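Local coordinates for N-acetyl-beta-D glucosaminidase (Rhizomucor miehei CAU432, PDB 4ZM6), which probably hydrolyses terminal beta-linked N-acetylglucosamine through a family 3 glycoside hydrolase region and binds acetyl-CoA in a GCN5-related glucosamine N-acetyltransferase region, at residues A[818-823]-A[845-850]; A[748-753]-A[777-782]; A[57-62]-A[75-80]; A[31-34]-A[38-41]; A[420-425]-A[508-513]. One frame throughout, in Å; residues are numbered along the deposited sequence.

Along the chain the order is interaction 4, 3, 5, 2 and 1. Interactions 4 and 3 lie in the N-terminal glycoside hydrolase region, centres 12 Å apart, and meet where Phe76 N lies 3.0 Å from Gly40 O, a probable hydrogen bond between the start of strand 76-79 and the residue just before the neighbouring strand 41-44. Interaction 5 sits about 40 Å from interaction 3 (centre to centre), on helices flanking the separate six-stranded mixed sheet. Interactions 2 and 1, with centres 16 Å apart, share the C-terminal acetyltransferase sheet and touch through Leu822 and Ile752. Their centres lie about 58 Å (interaction 2) and 61 Å (interaction 1) from that of interaction 3, so the five contacts fall in three separate regions of an extended multi-domain enzyme.

Interaction 1 (A[818-823]-A[845-850])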
# COMPACT_ATOMS: atom_id res chain seq x y z
N HIS A 818 17.27 13.66 -48.50
CA HIS A 818 17.19 12.26 -48.87
C HIS A 818 16.02 11.58 -48.16
O HIS A 818 15.28 10.83 -48.79
CB HIS A 818 18.49 11.55 -48.50
CG HIS A 818 18.62 10.20 -49.12
ND1 HIS A 818 18.44 9.03 -48.40
CD2 HIS A 818 18.90 9.82 -50.39
CE1 HIS A 818 18.61 8.00 -49.21
NE2 HIS A 818 18.89 8.45 -50.42
N ALA A 819 15.86 11.86 -46.87
CA ALA A 819 14.73 11.35 -46.10
C ALA A 819 13.39 11.72 -46.74
O ALA A 819 12.46 10.91 -46.75
CB ALA A 819 14.79 11.86 -44.67
N ASN A 820 13.29 12.94 -47.26
CA ASN A 820 12.09 13.35 -48.00
C ASN A 820 11.88 12.52 -49.27
O ASN A 820 10.75 12.16 -49.59
CB ASN A 820 12.15 14.84 -48.35
CG ASN A 820 11.64 15.72 -47.22
OD1 ASN A 820 11.56 15.29 -46.07
ND2 ASN A 820 11.29 16.96 -47.55
N TRP A 821 12.97 12.23 -49.98
CA TRP A 821 12.91 11.42 -51.20
C TRP A 821 12.38 10.03 -50.87
O TRP A 821 11.41 9.57 -51.47
CB TRP A 821 14.30 11.33 -51.85
CG TRP A 821 14.36 10.44 -53.08
CD1 TRP A 821 15.12 9.31 -53.23
CD2 TRP A 821 13.64 10.61 -54.31
NE1 TRP A 821 14.91 8.77 -54.48
CE2 TRP A 821 14.01 9.55 -55.16
CE3 TRP A 821 12.71 11.56 -54.77
CZ2 TRP A 821 13.49 9.40 -56.46
CZ3 TRP A 821 12.19 11.42 -56.06
CH2 TRP A 821 12.58 10.35 -56.89
N LEU A 822 13.02 9.40 -49.89
CA LEU A 822 12.61 8.08 -49.39
C LEU A 822 11.15 8.03 -48.97
O LEU A 822 10.46 7.05 -49.23
CB LEU A 822 13.47 7.67 -48.20
CG LEU A 822 14.92 7.30 -48.49
CD1 LEU A 822 15.62 6.92 -47.19
CD2 LEU A 822 15.00 6.15 -49.48
N LEU A 823 10.68 9.08 -48.30
CA LEU A 823 9.28 9.15 -47.92
C LEU A 823 8.40 9.26 -49.16
O LEU A 823 7.39 8.57 -49.26
CB LEU A 823 9.02 10.32 -46.96
CG LEU A 823 9.63 10.15 -45.56
CD1 LEU A 823 9.77 11.50 -44.87
CD2 LEU A 823 8.83 9.17 -44.72
N VAL A 845 13.50 22.73 -47.34
CA VAL A 845 13.01 21.49 -47.94
C VAL A 845 11.49 21.36 -47.82
O VAL A 845 10.96 20.25 -47.75
CB VAL A 845 13.73 20.26 -47.34
CG1 VAL A 845 15.21 20.27 -47.71
CG2 VAL A 845 13.58 20.22 -45.83
N GLY A 846 10.79 22.50 -47.79
CA GLY A 846 9.33 22.53 -47.90
C GLY A 846 8.50 22.34 -46.64
O GLY A 846 7.28 22.18 -46.74
N TYR A 847 9.13 22.38 -45.46
CA TYR A 847 8.39 22.25 -44.20
C TYR A 847 7.98 23.61 -43.63
O TYR A 847 8.83 24.46 -43.38
CB TYR A 847 9.20 21.49 -43.14
CG TYR A 847 9.36 20.01 -43.42
CD1 TYR A 847 8.31 19.13 -43.23
CD2 TYR A 847 10.57 19.50 -43.88
CE1 TYR A 847 8.45 17.78 -43.49
CE2 TYR A 847 10.73 18.16 -44.14
CZ TYR A 847 9.67 17.30 -43.94
OH TYR A 847 9.84 15.96 -44.21
N LYS A 848 6.67 23.80 -43.45
CA LYS A 848 6.15 24.95 -42.72
C LYS A 848 5.59 24.46 -41.38
O LYS A 848 5.29 23.28 -41.23
CB LYS A 848 5.09 25.69 -43.55
CG LYS A 848 3.73 25.02 -43.66
CD LYS A 848 2.92 25.67 -44.78
CE LYS A 848 1.44 25.80 -44.45
NZ LYS A 848 0.74 24.50 -44.51
N THR A 849 5.45 25.37 -40.41
CA THR A 849 5.12 24.95 -39.04
C THR A 849 3.65 24.55 -38.97
O THR A 849 2.80 25.17 -39.61
CB THR A 849 5.44 26.00 -37.94
OG1 THR A 849 4.26 26.72 -37.59
CG2 THR A 849 6.54 26.99 -38.36
N TRP A 850 3.37 23.51 -38.19
CA TRP A 850 2.05 22.89 -38.16
C TRP A 850 1.34 23.22 -36.85
O TRP A 850 0.18 23.64 -36.86
CB TRP A 850 2.21 21.38 -38.31
CG TRP A 850 0.92 20.65 -38.22
CD1 TRP A 850 -0.18 20.84 -38.99
CD2 TRP A 850 0.59 19.62 -37.28
NE1 TRP A 850 -1.19 19.99 -38.60
CE2 TRP A 850 -0.74 19.23 -37.55
CE3 TRP A 850 1.28 18.99 -36.25
CZ2 TRP A 850 -1.39 18.22 -36.82
CZ3 TRP A 850 0.64 17.99 -35.52
CH2 TRP A 850 -0.68 17.62 -35.82
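Helix segment 818-823 faces the turn that leads into strand 847-857, with the backbones closest at Asn820 and Val845, whose CA atoms are 8.2 Å apart. Asn820 carries the helix side of the contact almost alone. Its CG stands anti to the carbonyl carbon (chi1 -85°), which sends the amide out to meet the tyrosine ring coming from the opposite direction. Tyr847 OH donates to Asn820 OD1 at 2.6 Å. The oxygen lies at the edge of the ring, near its plane, while the hydroxyl is tilted 24° from the carbonyl plane of the amide. Amide and ring are steeply turned against each other, their planes 66° apart. The other branch of the amide, Asn820 ND2, reaches back toward the turn and lies 3.3 Å from Val845 O. Tyr847 OH has a second partner in Ser831 OG on strand 830-836, so this buried hydroxyl is held from two elements of the fold. Met797 of strand 794-802 touches both Asn820 and Tyr847. In the turn, Gly846 takes a positive phi as the C-prime residue of a Schellman motif that ends helix 839-843. The whole is a helix packed against the mixed sheet of a GCN5-related acetyltransferase fold, with a polar tyrosine-asparagine link set into the helix-sheet interface.

Interaction 2 (A[748-753]-A[777-782]); sequences YQDLIV and EYRSDL
Asp750 and Arg779 meet in a buried salt bridge, Arg779 NH1 donating to Asp750 OD2 at 2.9 Å. The bond is bent, with an angle of 139° at the hydrogen, and it uses the anti lone pair of the carboxylate oxygen, the one turned away from OD1. Seen from the arginine, OD2 lies at the edge of the guanidinium but tilted from its plane, and the two flat groups stand 74° apart, far from a coplanar pairing. Arg779 gets there on a chain bent at chi2 (-78°) and chi3. On its other flank the same guanidinium grips Asp781 side-on: NE bonds to Asp781 OD1 at 3.1 Å and NH2 to Asp781 OD2 at 2.9 Å. Both aspartate oxygens are approached from above the carboxylate plane, although OD2 itself lies in the plane of the guanidinium. The three residues thus form a salt-bridge network that ties the residue just ahead of strand 751-756 to the loop between strands 763-771 and 794-802 of the acetyltransferase sheet. Further partners hold each member. Arg779 NH1 also pairs with Asp747, and its NH2 donates to Leu769 O; Asp750 OD2 is bonded by Ser775 and its OD1 by Arg826, while Tyr653 OH bonds Asp781 OD1. With acidic groups on several sides, the buried guanidinium probably stays charged and has little freedom to rotate. The carboxylate oxygens Asp750 OD2 and Asp781 OD2 remain 6.3 Å apart, with the guanidinium between them.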
# COMPACT_ATOMS: atom_id res chain seq x y z
N TYR A 748 14.67 -1.60 -38.89
CA TYR A 748 15.95 -1.23 -39.48
C TYR A 748 15.78 -0.40 -40.75
O TYR A 748 16.66 0.39 -41.10
CB TYR A 748 16.78 -2.47 -39.79
CG TYR A 748 17.42 -3.10 -38.58
CD1 TYR A 748 18.66 -2.67 -38.14
CD2 TYR A 748 16.80 -4.14 -37.89
CE1 TYR A 748 19.27 -3.24 -37.04
CE2 TYR A 748 17.41 -4.72 -36.79
CZ TYR A 748 18.64 -4.27 -36.37
OH TYR A 748 19.26 -4.84 -35.28
N GLN A 749 14.65 -0.56 -41.44
CA GLN A 749 14.42 0.17 -42.69
C GLN A 749 14.19 1.66 -42.45
O GLN A 749 14.26 2.45 -43.39
CB GLN A 749 13.28 -0.45 -43.52
CG GLN A 749 11.86 0.02 -43.21
CD GLN A 749 11.35 -0.47 -41.88
OE1 GLN A 749 12.12 -0.93 -41.04
NE2 GLN A 749 10.04 -0.38 -41.67
N ASP A 750 13.92 2.04 -41.21
CA ASP A 750 13.73 3.43 -40.83
C ASP A 750 15.02 4.10 -40.34
O ASP A 750 15.08 5.32 -40.21
CB ASP A 750 12.64 3.54 -39.76
CG ASP A 750 11.23 3.31 -40.32
OD1 ASP A 750 11.05 3.42 -41.56
OD2 ASP A 750 10.31 3.01 -39.53
N LEU A 751 16.05 3.32 -40.05
CA LEU A 751 17.30 3.87 -39.53
C LEU A 751 18.25 4.15 -40.68
O LEU A 751 18.93 3.24 -41.18
CB LEU A 751 17.93 2.92 -38.51
CG LEU A 751 16.96 2.36 -37.46
CD1 LEU A 751 17.73 1.54 -36.44
CD2 LEU A 751 16.17 3.47 -36.79
N ILE A 752 18.28 5.40 -41.11
CA ILE A 752 19.12 5.85 -42.21
C ILE A 752 20.39 6.48 -41.67
O ILE A 752 20.37 7.20 -40.69
CB ILE A 752 18.39 6.90 -43.07
CG1 ILE A 752 17.04 6.36 -43.54
CG2 ILE A 752 19.24 7.31 -44.27
CD1 ILE A 752 17.12 5.02 -44.26
N VAL A 753 21.50 6.19 -42.34
CA VAL A 753 22.78 6.78 -42.00
C VAL A 753 23.42 7.34 -43.25
O VAL A 753 23.15 6.87 -44.36
CB VAL A 753 23.74 5.74 -41.38
CG1 VAL A 753 23.27 5.35 -39.99
CG2 VAL A 753 23.88 4.52 -42.27
N GLU A 777 3.90 -1.48 -35.68
CA GLU A 777 2.64 -0.99 -35.11
C GLU A 777 2.79 -0.30 -33.74
O GLU A 777 1.94 0.50 -33.36
CB GLU A 777 1.59 -2.11 -35.03
CG GLU A 777 1.91 -3.20 -34.01
CD GLU A 777 0.79 -4.22 -33.85
OE1 GLU A 777 -0.28 -4.06 -34.48
OE2 GLU A 777 1.00 -5.20 -33.09
N TYR A 778 3.87 -0.61 -33.02
CA TYR A 778 4.16 0.02 -31.73
C TYR A 778 5.02 1.29 -31.84
O TYR A 778 5.54 1.78 -30.84
CB TYR A 778 4.81 -0.97 -30.75
CG TYR A 778 3.96 -2.17 -30.39
CD1 TYR A 778 2.56 -2.09 -30.38
CD2 TYR A 778 4.54 -3.39 -30.05
CE1 TYR A 778 1.78 -3.19 -30.06
CE2 TYR A 778 3.76 -4.49 -29.72
CZ TYR A 778 2.38 -4.38 -29.73
OH TYR A 778 1.58 -5.45 -29.41
N ARG A 779 5.17 1.82 -33.05
CA ARG A 779 5.83 3.09 -33.24
C ARG A 779 4.81 4.21 -33.07
O ARG A 779 3.78 4.23 -33.75
CB ARG A 779 6.49 3.17 -34.61
CG ARG A 779 7.63 2.18 -34.80
CD ARG A 779 8.92 2.63 -34.12
NE ARG A 779 9.46 3.85 -34.73
CZ ARG A 779 10.09 3.90 -35.90
NH1 ARG A 779 10.27 2.81 -36.64
NH2 ARG A 779 10.54 5.07 -36.36
N SER A 780 5.10 5.13 -32.15
CA SER A 780 4.21 6.25 -31.86
C SER A 780 4.79 7.56 -32.38
O SER A 780 4.33 8.64 -31.99
CB SER A 780 3.97 6.33 -30.35
OG SER A 780 5.18 6.19 -29.63
N ASP A 781 5.79 7.48 -33.28
CA ASP A 781 6.38 8.66 -33.92
C ASP A 781 5.29 9.58 -34.47
O ASP A 781 5.25 10.78 -34.19
CB ASP A 781 7.32 8.27 -35.08
CG ASP A 781 8.49 7.41 -34.64
OD1 ASP A 781 8.31 6.52 -33.78
OD2 ASP A 781 9.61 7.59 -35.19
N LEU A 782 4.41 8.99 -35.27
CA LEU A 782 3.31 9.72 -35.86
C LEU A 782 2.00 9.05 -35.46
O LEU A 782 1.75 7.91 -35.83
CB LEU A 782 3.46 9.77 -37.38
CG LEU A 782 2.33 10.41 -38.19
CD1 LEU A 782 2.19 11.90 -37.86
CD2 LEU A 782 2.58 10.23 -39.67

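Interaction 3 (A[57-62]-A[75-80]); sequences KLTHSL and LFIAVD
Apolar helix-on-strand packing joins segment 57-62 to segment 75-80 in the N-terminal glycoside hydrolase region, where Thr59 and Leu62 of helix 52-68 pack on Ile77 of strand 76-79 and Leu62 also on Leu75 just before it. The methyl end of Ile77 does most of the work. Its CG1 is anti to the carbonyl carbon (chi1 -60°) and the chain then runs straight out (chi2 180°), delivering CD1 to Thr59 CG2 at 3.8 Å. The two side chains cross at about a right angle. Leu62 closes on the same methyl from further along the helix, its CD1 4.3 Å from Ile77 CD1. Helix 52-68 is the crossover of the beta-alpha-beta unit that connects the parallel strands 41-44 and 76-79, the repeating unit of TIM barrels, consistent with the family 3 hydrolase N-terminal domain. Two residues earlier, Leu75 places CD1 against the backbone of the helix, 3.7 Å from Leu62 O, and 4.2 Å from Leu62 CB. While the methyl of Thr59 serves this packing, its hydroxyl lies within bonding distance of Leu125 O, its strongest partner, and of the carbonyls of Val55 and Gln56, among which a single proton must be shared. Pro26 and Ile30 cover Leu62 from a loop and from helix 28-37.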
# COMPACT_ATOMS: atom_id res chain seq x y z
N LYS A 57 21.75 40.89 9.56
CA LYS A 57 22.91 41.32 10.34
C LYS A 57 23.24 40.27 11.40
O LYS A 57 24.38 39.83 11.50
CB LYS A 57 22.63 42.67 11.01
CG LYS A 57 23.84 43.28 11.69
CD LYS A 57 23.47 44.56 12.42
CE LYS A 57 24.70 45.24 13.00
NZ LYS A 57 24.42 46.65 13.39
N LEU A 58 22.22 39.90 12.18
CA LEU A 58 22.37 38.91 13.26
C LEU A 58 22.97 37.60 12.77
O LEU A 58 23.92 37.09 13.37
CB LEU A 58 21.01 38.66 13.93
CG LEU A 58 20.91 37.54 14.98
CD1 LEU A 58 22.01 37.64 16.02
CD2 LEU A 58 19.54 37.56 15.66
N THR A 59 22.42 37.05 11.69
CA THR A 59 22.92 35.79 11.13
C THR A 59 24.35 35.93 10.63
O THR A 59 25.18 35.04 10.84
CB THR A 59 22.04 35.28 9.98
OG1 THR A 59 21.81 36.34 9.04
CG2 THR A 59 20.70 34.77 10.51
N HIS A 60 24.64 37.05 9.97
CA HIS A 60 25.98 37.34 9.48
C HIS A 60 26.97 37.52 10.64
O HIS A 60 28.11 37.05 10.56
CB HIS A 60 25.99 38.58 8.59
CG HIS A 60 27.27 38.76 7.83
ND1 HIS A 60 28.18 39.74 8.14
CD2 HIS A 60 27.79 38.06 6.80
CE1 HIS A 60 29.21 39.65 7.31
NE2 HIS A 60 29.00 38.64 6.49
N SER A 61 26.53 38.19 11.70
CA SER A 61 27.35 38.39 12.89
C SER A 61 27.83 37.06 13.46
O SER A 61 29.03 36.86 13.69
CB SER A 61 26.57 39.16 13.97
OG SER A 61 25.97 40.33 13.44
N LEU A 62 26.88 36.14 13.68
CA LEU A 62 27.17 34.80 14.20
C LEU A 62 28.11 34.06 13.26
O LEU A 62 29.05 33.38 13.69
CB LEU A 62 25.88 33.98 14.35
CG LEU A 62 24.83 34.51 15.32
CD1 LEU A 62 23.52 33.75 15.15
CD2 LEU A 62 25.32 34.41 16.75
N LEU A 75 28.15 27.58 10.62
CA LEU A 75 27.09 27.25 11.56
C LEU A 75 25.79 26.91 10.85
O LEU A 75 25.53 27.39 9.74
CB LEU A 75 26.81 28.44 12.49
CG LEU A 75 27.93 28.95 13.40
CD1 LEU A 75 27.41 30.11 14.25
CD2 LEU A 75 28.47 27.84 14.29
N PHE A 76 24.99 26.06 11.49
CA PHE A 76 23.58 25.93 11.16
C PHE A 76 22.85 26.96 12.00
O PHE A 76 23.18 27.15 13.17
CB PHE A 76 23.06 24.52 11.48
CG PHE A 76 23.02 23.59 10.30
CD1 PHE A 76 22.27 23.91 9.17
CD2 PHE A 76 23.67 22.36 10.34
CE1 PHE A 76 22.21 23.04 8.09
CE2 PHE A 76 23.62 21.49 9.26
CZ PHE A 76 22.89 21.83 8.14
N ILE A 77 21.85 27.61 11.41
CA ILE A 77 21.00 28.55 12.12
C ILE A 77 19.54 28.11 11.93
O ILE A 77 18.92 28.41 10.91
CB ILE A 77 21.21 29.99 11.62
CG1 ILE A 77 22.67 30.40 11.83
CG2 ILE A 77 20.28 30.97 12.33
CD1 ILE A 77 22.99 31.81 11.36
N ALA A 78 19.02 27.40 12.92
CA ALA A 78 17.72 26.76 12.82
C ALA A 78 16.59 27.63 13.37
O ALA A 78 16.84 28.66 14.00
CB ALA A 78 17.75 25.42 13.54
N VAL A 79 15.36 27.19 13.13
CA VAL A 79 14.17 27.91 13.59
C VAL A 79 12.92 27.01 13.48
O VAL A 79 12.83 26.16 12.60
CB VAL A 79 13.96 29.20 12.77
CG1 VAL A 79 13.50 28.90 11.35
CG2 VAL A 79 12.97 30.12 13.46
N ASP A 80 11.97 27.21 14.39
CA ASP A 80 10.67 26.53 14.33
C ASP A 80 9.69 27.31 13.48
O ASP A 80 8.85 28.04 14.01
CB ASP A 80 10.06 26.40 15.73
CG ASP A 80 10.61 25.23 16.51
OD1 ASP A 80 10.47 24.09 16.04
OD2 ASP A 80 11.14 25.47 17.61

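Interaction 4 (A[31-34]-A[38-41]); sequences IDLI and NLGS
Leu39 N donates to Leu33 O at 3.3 Å, a weak bond by length but fairly straight, with 162° at the hydrogen. Beside it Asn38 N reaches Ile34 O at 3.2 Å, also weakly and at a much poorer angle of 125°. The CA of Asn38 adds a CA-H...O contact to the same carbonyl, 3.5 Å from Ile34 O. These backbone bonds finish helix 28-37. Asn38 is the first residue to leave helical geometry, and its positive phi (58°) swings the chain round so that the following NH points back at the carbonyl of Leu33. Leu39 then folds over the helix end. Its CB sits 3.7 Å from Leu33 O, and its CD1 branch runs on to Leu33 CB at 4.0 Å. The same Leu39 CB also approaches Ile34 CG1 at 4.3 Å, although the CB of Ile34 itself is directed away from the loop. Around this, Leu17 and Cys19 of strand 17-19 touch Leu39, Phe309 of helix 304-318 lies against Leu33, and Leu75 meets Ile34. Asn38, a non-glycine residue in a left-handed conformation, has its ND2 weakly bonded to Lys11 O. The helix terminus is thus held by two modest backbone bonds together with Leu39 packed on Leu33 and Ile34, as the chain turns toward strand 41-44 of the parallel sheet.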
# COMPACT_ATOMS: atom_id res chain seq x y z
N ILE A 31 28.74 33.77 21.96
CA ILE A 31 30.07 34.11 21.43
C ILE A 31 31.15 33.20 22.04
O ILE A 31 32.05 32.74 21.33
CB ILE A 31 30.40 35.61 21.66
CG1 ILE A 31 29.54 36.48 20.75
CG2 ILE A 31 31.88 35.88 21.40
CD1 ILE A 31 29.46 37.94 21.15
N ASP A 32 31.04 32.94 23.34
CA ASP A 32 31.95 32.02 24.03
C ASP A 32 31.79 30.60 23.47
O ASP A 32 32.77 29.99 23.05
CB ASP A 32 31.68 32.02 25.54
CG ASP A 32 32.54 31.01 26.31
OD1 ASP A 32 33.69 30.76 25.89
OD2 ASP A 32 32.06 30.48 27.33
N LEU A 33 30.55 30.12 23.46
CA LEU A 33 30.24 28.75 23.01
C LEU A 33 30.77 28.46 21.61
O LEU A 33 31.40 27.43 21.39
CB LEU A 33 28.72 28.51 23.05
CG LEU A 33 28.07 28.46 24.44
CD1 LEU A 33 26.56 28.43 24.32
CD2 LEU A 33 28.58 27.26 25.23
N ILE A 34 30.53 29.39 20.69
CA ILE A 34 31.01 29.25 19.32
C ILE A 34 32.54 29.26 19.31
O ILE A 34 33.17 28.32 18.81
CB ILE A 34 30.47 30.38 18.40
CG1 ILE A 34 28.95 30.30 18.27
CG2 ILE A 34 31.08 30.29 17.00
CD1 ILE A 34 28.30 31.61 17.84
N ASN A 38 33.44 25.30 19.96
CA ASN A 38 33.17 24.83 18.59
C ASN A 38 31.69 24.49 18.33
O ASN A 38 31.39 23.55 17.59
CB ASN A 38 34.07 23.61 18.28
CG ASN A 38 34.27 23.38 16.79
OD1 ASN A 38 34.11 24.29 15.97
ND2 ASN A 38 34.64 22.16 16.43
N LEU A 39 30.78 25.26 18.92
CA LEU A 39 29.34 25.06 18.73
C LEU A 39 29.03 25.08 17.24
O LEU A 39 29.50 25.97 16.52
CB LEU A 39 28.53 26.16 19.44
CG LEU A 39 27.20 25.81 20.13
CD1 LEU A 39 26.31 27.05 20.20
CD2 LEU A 39 26.45 24.68 19.44
N GLY A 40 28.26 24.10 16.77
CA GLY A 40 27.99 23.92 15.34
C GLY A 40 26.64 24.37 14.83
O GLY A 40 26.45 24.48 13.61
N SER A 41 25.68 24.60 15.72
CA SER A 41 24.32 24.97 15.32
C SER A 41 23.68 25.94 16.30
O SER A 41 23.90 25.85 17.51
CB SER A 41 23.45 23.72 15.20
OG SER A 41 24.17 22.60 14.70

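Interaction 5 (A[420-425]-A[508-513]); sequences LKRHTN and AAVRLI
Apolar contact comes first: Arg422, near the end of helix 413-422, lays its aliphatic chain and guanidinium against Val510 of helix 503-513. These two helices pack together beside a mixed, mostly parallel six-stranded sheet, an alpha/beta arrangement probably like the second domain of many family 3 hydrolases. Arg422 CD is 3.6 Å from Val510 CG1, and the same methyl lies 3.8 Å from Arg422 NH1. Val510 turns CG1 anti to its own nitrogen (chi1 168°), toward the arginine, and it also touches Phe415, Ser418 and Leu419 of helix 413-422. Arg422 bends at chi2 (82°) and is otherwise extended, which carries the guanidinium past the valine to the next residue of the helix. The electrostatic part involves two arginines that cross at a slant, with guanidinium planes 32° apart and Arg422 NH2 4.2 Å from Arg511 NE. Acidic neighbours probably offset the like charges: Glu516 bonds Arg422 NE through OE1 and Arg511 NE through OE2, so one carboxylate bridges the pair. Glu507 takes Arg422 NH2 and Asp369 takes Arg511 NH1, which probably balances the remaining charge. The Arg511 side chain lies about 10 Å from the bound acetyl-CoA and does not touch it. Where the two arginines meet, the nearest approach is of nitrogen to methylene, Arg422 NH2 resting 3.4 Å from Arg511 CG.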
# COMPACT_ATOMS: atom_id res chain seq x y z
N LEU A 420 -15.00 44.85 9.38
CA LEU A 420 -15.17 46.29 9.11
C LEU A 420 -15.19 46.62 7.61
O LEU A 420 -15.91 47.53 7.20
CB LEU A 420 -14.07 47.12 9.78
CG LEU A 420 -14.25 47.45 11.25
CD1 LEU A 420 -12.96 48.04 11.81
CD2 LEU A 420 -15.42 48.41 11.46
N LYS A 421 -14.41 45.91 6.81
CA LYS A 421 -14.41 46.14 5.36
C LYS A 421 -15.80 45.87 4.75
O LYS A 421 -16.17 46.52 3.76
CB LYS A 421 -13.33 45.30 4.66
N ARG A 422 -16.57 44.97 5.35
CA ARG A 422 -17.90 44.61 4.84
C ARG A 422 -19.06 45.33 5.54
O ARG A 422 -20.10 45.54 4.93
CB ARG A 422 -18.15 43.10 4.94
CG ARG A 422 -17.41 42.24 3.93
CD ARG A 422 -15.99 41.98 4.38
NE ARG A 422 -15.18 41.37 3.33
CZ ARG A 422 -13.86 41.16 3.42
NH1 ARG A 422 -13.19 41.51 4.51
NH2 ARG A 422 -13.22 40.61 2.40
N HIS A 423 -18.89 45.67 6.82
CA HIS A 423 -20.03 46.13 7.62
C HIS A 423 -19.60 46.90 8.87
O HIS A 423 -18.95 46.34 9.76
CB HIS A 423 -20.90 44.93 7.99
CG HIS A 423 -22.23 45.30 8.56
ND1 HIS A 423 -22.40 45.64 9.88
CD2 HIS A 423 -23.46 45.35 8.00
CE1 HIS A 423 -23.68 45.90 10.11
NE2 HIS A 423 -24.34 45.73 8.98
N THR A 424 -19.99 48.17 8.94
CA THR A 424 -19.47 49.10 9.94
C THR A 424 -20.33 49.18 11.20
O THR A 424 -19.81 49.50 12.27
CB THR A 424 -19.33 50.52 9.36
OG1 THR A 424 -20.63 51.12 9.20
CG2 THR A 424 -18.63 50.47 8.01
N ASN A 425 -21.62 48.91 11.08
CA ASN A 425 -22.51 48.92 12.24
C ASN A 425 -22.21 47.67 13.09
O ASN A 425 -22.96 46.68 13.08
CB ASN A 425 -23.98 49.00 11.78
CG ASN A 425 -24.92 49.50 12.86
OD1 ASN A 425 -26.14 49.43 12.70
ND2 ASN A 425 -24.37 50.03 13.95
N ALA A 508 -10.10 35.40 5.09
CA ALA A 508 -10.81 34.36 4.36
C ALA A 508 -12.08 33.88 5.06
O ALA A 508 -13.08 33.59 4.42
CB ALA A 508 -9.89 33.18 4.12
N ALA A 509 -12.03 33.80 6.39
CA ALA A 509 -13.20 33.40 7.17
C ALA A 509 -14.34 34.42 7.05
O ALA A 509 -15.51 34.04 6.98
CB ALA A 509 -12.82 33.20 8.62
N VAL A 510 -13.99 35.70 7.03
CA VAL A 510 -14.99 36.75 6.82
C VAL A 510 -15.54 36.70 5.40
O VAL A 510 -16.75 36.79 5.19
CB VAL A 510 -14.41 38.14 7.13
CG1 VAL A 510 -15.35 39.23 6.65
CG2 VAL A 510 -14.16 38.27 8.62
N ARG A 511 -14.65 36.55 4.42
CA ARG A 511 -15.07 36.39 3.02
C ARG A 511 -16.10 35.26 2.86
O ARG A 511 -17.08 35.40 2.13
CB ARG A 511 -13.87 36.12 2.12
CG ARG A 511 -12.85 37.25 2.09
CD ARG A 511 -11.91 37.10 0.92
NE ARG A 511 -12.57 37.47 -0.33
CZ ARG A 511 -12.21 37.06 -1.54
NH1 ARG A 511 -11.17 36.23 -1.70
NH2 ARG A 511 -12.89 37.46 -2.61
N LEU A 512 -15.85 34.16 3.56
CA LEU A 512 -16.75 33.01 3.54
C LEU A 512 -18.09 33.36 4.16
O LEU A 512 -19.14 33.01 3.61
CB LEU A 512 -16.13 31.83 4.30
CG LEU A 512 -16.25 30.44 3.68
CD1 LEU A 512 -15.83 29.39 4.70
CD2 LEU A 512 -17.66 30.16 3.18
N ILE A 513 -18.05 34.05 5.30
CA ILE A 513 -19.27 34.43 6.02
C ILE A 513 -20.16 35.37 5.19
O ILE A 513 -21.38 35.21 5.18
CB ILE A 513 -18.92 35.05 7.41
CG1 ILE A 513 -18.45 33.94 8.36
CG2 ILE A 513 -20.11 35.78 8.02
CD1 ILE A 513 -17.73 34.43 9.59